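Long-range contact in 1,3-alpha-isomaltosidase (Kribbella flavida DSM 17836, PDB 5X3I), which hydrolyses the alpha-1,3-glucosidic linkages of the cyclic tetrasaccharide cyclobis-(1-6)-alpha-nigerosyl to yield isomaltose inside the cell: residues His172-Leu186 and Trp248-Leu262. The protein carries 1 engineered substitution. Sequence-based numbering, arbitrary orientation.
Sequences HRGRFRLQLQDGDRL and WYSSAGNELTVEVAL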
# COMPACT_ATOMS: atom_id res chain seq x y z
N HIS A 172 -11.07 -20.34 16.38
CA HIS A 172 -11.04 -19.38 15.29
C HIS A 172 -10.05 -18.23 15.46
O HIS A 172 -9.36 -17.86 14.52
CB HIS A 172 -12.45 -18.82 15.08
CG HIS A 172 -13.48 -19.89 14.87
ND1 HIS A 172 -13.71 -20.46 13.63
CD2 HIS A 172 -14.30 -20.52 15.73
CE1 HIS A 172 -14.65 -21.38 13.75
NE2 HIS A 172 -15.02 -21.44 15.01
N ARG A 173 -9.99 -17.68 16.67
CA ARG A 173 -9.12 -16.53 16.95
C ARG A 173 -8.51 -16.64 18.33
O ARG A 173 -9.10 -17.25 19.23
CB ARG A 173 -9.90 -15.21 16.86
CG ARG A 173 -10.67 -15.01 15.58
CD ARG A 173 -11.19 -13.59 15.45
NE ARG A 173 -11.91 -13.44 14.20
CZ ARG A 173 -12.55 -12.34 13.82
NH1 ARG A 173 -12.56 -11.27 14.59
NH2 ARG A 173 -13.18 -12.31 12.66
N GLY A 174 -7.30 -16.10 18.48
CA GLY A 174 -6.76 -15.78 19.78
C GLY A 174 -6.89 -14.30 20.09
O GLY A 174 -7.01 -13.47 19.18
N ARG A 175 -6.82 -13.97 21.37
CA ARG A 175 -6.83 -12.59 21.83
C ARG A 175 -6.05 -12.45 23.14
O ARG A 175 -6.08 -13.35 23.97
CB ARG A 175 -8.26 -12.09 21.99
CG ARG A 175 -8.37 -10.65 22.44
CD ARG A 175 -9.69 -10.04 22.00
NE ARG A 175 -10.81 -10.48 22.82
CZ ARG A 175 -12.09 -10.25 22.52
NH1 ARG A 175 -12.40 -9.60 21.41
NH2 ARG A 175 -13.05 -10.69 23.33
N PHE A 176 -5.36 -11.33 23.31
CA PHE A 176 -4.59 -11.10 24.52
C PHE A 176 -4.28 -9.63 24.73
O PHE A 176 -4.59 -8.79 23.88
CB PHE A 176 -3.29 -11.91 24.49
CG PHE A 176 -2.37 -11.55 23.35
CD1 PHE A 176 -2.49 -12.20 22.13
CD2 PHE A 176 -1.38 -10.60 23.51
CE1 PHE A 176 -1.64 -11.88 21.08
CE2 PHE A 176 -0.53 -10.28 22.46
CZ PHE A 176 -0.67 -10.92 21.25
N ARG A 177 -3.64 -9.32 25.85
CA ARG A 177 -3.39 -7.94 26.22
C ARG A 177 -1.91 -7.74 26.51
O ARG A 177 -1.29 -8.55 27.20
CB ARG A 177 -4.22 -7.53 27.44
CG ARG A 177 -5.68 -7.20 27.17
CD ARG A 177 -6.53 -8.45 27.10
NE ARG A 177 -7.95 -8.15 26.97
CZ ARG A 177 -8.88 -9.07 26.72
NH1 ARG A 177 -10.15 -8.71 26.61
NH2 ARG A 177 -8.54 -10.34 26.57
N LEU A 178 -1.35 -6.67 25.97
CA LEU A 178 0.01 -6.29 26.30
C LEU A 178 -0.04 -5.13 27.27
O LEU A 178 -0.77 -4.18 27.05
CB LEU A 178 0.81 -5.93 25.05
CG LEU A 178 1.07 -7.03 24.03
CD1 LEU A 178 1.73 -6.46 22.79
CD2 LEU A 178 1.94 -8.11 24.64
N GLN A 179 0.74 -5.22 28.34
CA GLN A 179 0.74 -4.19 29.37
C GLN A 179 1.47 -2.93 28.93
O GLN A 179 2.62 -2.98 28.51
CB GLN A 179 1.37 -4.74 30.65
CG GLN A 179 0.45 -4.67 31.86
CD GLN A 179 -0.70 -5.65 31.77
OE1 GLN A 179 -0.53 -6.79 31.33
NE2 GLN A 179 -1.89 -5.22 32.19
N LEU A 180 0.80 -1.80 29.06
CA LEU A 180 1.36 -0.50 28.73
C LEU A 180 1.58 0.32 29.99
O LEU A 180 0.90 0.12 31.00
CB LEU A 180 0.43 0.27 27.79
CG LEU A 180 -0.01 -0.44 26.51
CD1 LEU A 180 -0.84 0.47 25.64
CD2 LEU A 180 1.20 -0.97 25.75
N GLN A 181 2.54 1.23 29.94
CA GLN A 181 2.78 2.12 31.06
C GLN A 181 2.38 3.53 30.68
O GLN A 181 1.99 3.78 29.54
CB GLN A 181 4.26 2.08 31.47
CG GLN A 181 4.73 0.70 31.90
CD GLN A 181 6.24 0.60 32.04
OE1 GLN A 181 6.99 1.15 31.24
NE2 GLN A 181 6.69 -0.11 33.07
N ASP A 182 2.49 4.46 31.62
CA ASP A 182 2.10 5.84 31.35
C ASP A 182 3.13 6.49 30.45
O ASP A 182 4.33 6.28 30.62
CB ASP A 182 1.94 6.63 32.65
CG ASP A 182 0.77 6.15 33.48
OD1 ASP A 182 -0.35 6.64 33.26
OD2 ASP A 182 0.97 5.27 34.35
N GLY A 183 2.67 7.28 29.50
CA GLY A 183 3.57 7.94 28.57
C GLY A 183 4.02 7.05 27.43
O GLY A 183 4.73 7.49 26.53
N ASP A 184 3.60 5.79 27.46
CA ASP A 184 3.91 4.87 26.37
C ASP A 184 3.16 5.27 25.12
O ASP A 184 1.97 5.58 25.16
CB ASP A 184 3.57 3.43 26.75
CG ASP A 184 4.76 2.67 27.29
OD1 ASP A 184 5.89 3.18 27.19
OD2 ASP A 184 4.57 1.54 27.80
N ARG A 185 3.87 5.27 23.99
CA ARG A 185 3.27 5.52 22.69
C ARG A 185 3.32 4.24 21.85
O ARG A 185 4.20 3.41 22.05
CB ARG A 185 3.98 6.65 21.96
CG ARG A 185 3.38 8.02 22.14
CD ARG A 185 3.74 8.64 23.48
NE ARG A 185 3.15 9.96 23.60
CZ ARG A 185 3.33 10.77 24.64
NH1 ARG A 185 4.09 10.39 25.65
NH2 ARG A 185 2.74 11.96 24.66
N LEU A 186 2.37 4.09 20.94
CA LEU A 186 2.37 2.96 20.03
C LEU A 186 2.61 3.44 18.60
O LEU A 186 1.75 4.09 18.01
CB LEU A 186 1.06 2.19 20.13
CG LEU A 186 0.61 1.83 21.55
CD1 LEU A 186 -0.81 1.28 21.54
CD2 LEU A 186 1.56 0.84 22.18
N TRP A 248 -6.11 -7.52 14.74
CA TRP A 248 -6.85 -6.32 15.16
C TRP A 248 -6.26 -5.73 16.43
O TRP A 248 -5.74 -6.44 17.28
CB TRP A 248 -8.33 -6.63 15.40
CG TRP A 248 -9.13 -7.11 14.24
CD1 TRP A 248 -9.97 -6.36 13.46
CD2 TRP A 248 -9.21 -8.44 13.75
NE1 TRP A 248 -10.55 -7.15 12.51
CE2 TRP A 248 -10.11 -8.43 12.66
CE3 TRP A 248 -8.62 -9.65 14.12
CZ2 TRP A 248 -10.41 -9.58 11.94
CZ3 TRP A 248 -8.93 -10.78 13.40
CH2 TRP A 248 -9.82 -10.74 12.33
N TYR A 249 -6.37 -4.42 16.59
CA TYR A 249 -5.73 -3.74 17.69
C TYR A 249 -6.64 -2.69 18.30
O TYR A 249 -7.36 -1.99 17.59
CB TYR A 249 -4.42 -3.09 17.22
CG TYR A 249 -3.48 -4.09 16.61
CD1 TYR A 249 -3.54 -4.39 15.26
CD2 TYR A 249 -2.55 -4.75 17.39
CE1 TYR A 249 -2.70 -5.31 14.70
CE2 TYR A 249 -1.71 -5.68 16.84
CZ TYR A 249 -1.78 -5.95 15.49
OH TYR A 249 -0.96 -6.89 14.94
N SER A 250 -6.64 -2.62 19.63
CA SER A 250 -7.30 -1.54 20.33
C SER A 250 -6.59 -1.25 21.63
O SER A 250 -6.09 -2.15 22.30
CB SER A 250 -8.78 -1.87 20.58
OG SER A 250 -8.88 -2.97 21.46
N SER A 251 -6.53 0.01 22.01
CA SER A 251 -5.94 0.33 23.30
C SER A 251 -6.83 1.28 24.07
O SER A 251 -7.41 2.21 23.52
CB SER A 251 -4.52 0.89 23.12
OG SER A 251 -4.50 1.98 22.22
N ALA A 252 -6.98 0.99 25.35
CA ALA A 252 -7.66 1.87 26.29
C ALA A 252 -6.99 1.65 27.62
O ALA A 252 -6.52 0.56 27.91
CB ALA A 252 -9.14 1.56 26.35
N GLY A 253 -6.92 2.70 28.43
CA GLY A 253 -6.22 2.60 29.69
C GLY A 253 -4.78 2.16 29.51
O GLY A 253 -4.07 2.64 28.64
N ASN A 254 -4.36 1.23 30.36
CA ASN A 254 -3.00 0.72 30.37
C ASN A 254 -2.79 -0.56 29.57
O ASN A 254 -1.77 -1.22 29.73
CB ASN A 254 -2.53 0.55 31.81
CG ASN A 254 -1.87 1.80 32.35
OD1 ASN A 254 -1.09 2.45 31.64
ND2 ASN A 254 -2.17 2.16 33.59
N GLU A 255 -3.79 -0.98 28.81
CA GLU A 255 -3.65 -2.20 28.02
C GLU A 255 -3.81 -2.04 26.50
O GLU A 255 -4.69 -1.33 26.02
CB GLU A 255 -4.64 -3.24 28.52
CG GLU A 255 -4.34 -3.75 29.91
CD GLU A 255 -5.25 -4.89 30.30
OE1 GLU A 255 -4.74 -5.95 30.73
OE2 GLU A 255 -6.47 -4.72 30.15
N LEU A 256 -2.96 -2.74 25.76
CA LEU A 256 -3.14 -2.89 24.32
C LEU A 256 -3.71 -4.26 24.02
O LEU A 256 -3.06 -5.27 24.28
CB LEU A 256 -1.82 -2.69 23.57
CG LEU A 256 -1.82 -3.15 22.10
CD1 LEU A 256 -2.75 -2.30 21.25
CD2 LEU A 256 -0.41 -3.13 21.52
N THR A 257 -4.92 -4.30 23.49
CA THR A 257 -5.55 -5.57 23.17
C THR A 257 -5.23 -6.01 21.75
O THR A 257 -5.44 -5.25 20.81
CB THR A 257 -7.09 -5.49 23.33
OG1 THR A 257 -7.42 -5.15 24.69
CG2 THR A 257 -7.71 -6.83 22.97
N VAL A 258 -4.73 -7.23 21.60
CA VAL A 258 -4.37 -7.79 20.30
C VAL A 258 -5.20 -9.02 19.96
O VAL A 258 -5.19 -10.00 20.71
CB VAL A 258 -2.88 -8.17 20.24
CG1 VAL A 258 -2.52 -8.73 18.87
CG2 VAL A 258 -2.00 -6.97 20.56
N GLU A 259 -5.91 -8.97 18.84
CA GLU A 259 -6.72 -10.09 18.37
C GLU A 259 -6.12 -10.65 17.09
O GLU A 259 -5.73 -9.90 16.19
CB GLU A 259 -8.17 -9.64 18.15
CG GLU A 259 -9.18 -10.76 18.00
CD GLU A 259 -10.62 -10.27 18.05
OE1 GLU A 259 -10.92 -9.32 18.80
OE2 GLU A 259 -11.47 -10.83 17.33
N VAL A 260 -6.07 -11.98 17.01
CA VAL A 260 -5.37 -12.69 15.96
C VAL A 260 -6.19 -13.80 15.30
O VAL A 260 -6.60 -14.75 15.97
CB VAL A 260 -4.09 -13.33 16.52
CG1 VAL A 260 -3.37 -14.09 15.43
CG2 VAL A 260 -3.20 -12.27 17.14
N ALA A 261 -6.41 -13.70 13.99
CA ALA A 261 -7.04 -14.78 13.24
C ALA A 261 -6.11 -15.99 13.21
O ALA A 261 -4.90 -15.83 13.07
CB ALA A 261 -7.38 -14.34 11.84
N LEU A 262 -6.68 -17.18 13.34
CA LEU A 262 -5.91 -18.41 13.43
C LEU A 262 -6.18 -19.35 12.27
O LEU A 262 -7.23 -19.29 11.64
CB LEU A 262 -6.20 -19.14 14.75
CG LEU A 262 -5.85 -18.44 16.05
CD1 LEU A 262 -6.46 -19.16 17.25
CD2 LEU A 262 -4.34 -18.36 16.20
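Within the antiparallel beta sheet of the galactose mutarotase-like N-terminal domain, strand 172-179 pairs with strand 255-261, the second arm of the 248-261 hairpin. Paired backbone hydrogen bonds join G174 to V260, F176 to V258 and L178 to L256, and the side chains alternate between two unlike faces. On the polar face E259 bridges two arginines. R173 NH1 meets E259 OE2 at 3.0 Å in the guanidinium plane, on the anti side of the carboxylate but tilted from its plane; R175 NH1 reaches E259 OE1, also at 3.0 Å, from above the carboxylate plane. With CG anti to the carbonyl carbon (chi1 -52°) and an extended chain, R173 spans E259's strand and lays its guanidinium flat on the six-membered ring of W248, over CH2, planes 14° apart. Shortened to an alanine, this position would probably leave E259 OE2 without its R173 charge and one face of W248 without its guanidinium. R175 also bridges to E163 of strand 159-167. On the apolar face V258 CB sits over the F176 ring, 3.9 Å from its centroid, while L178 CD1 meets L256 CD2 at 4.2 Å; L178 and L256 both touch F239 of the facing sheet. The chemistry implies a two-sided sheet: hydrocarbon packs between layers, and shared charges tie neighbouring strands across the other surface.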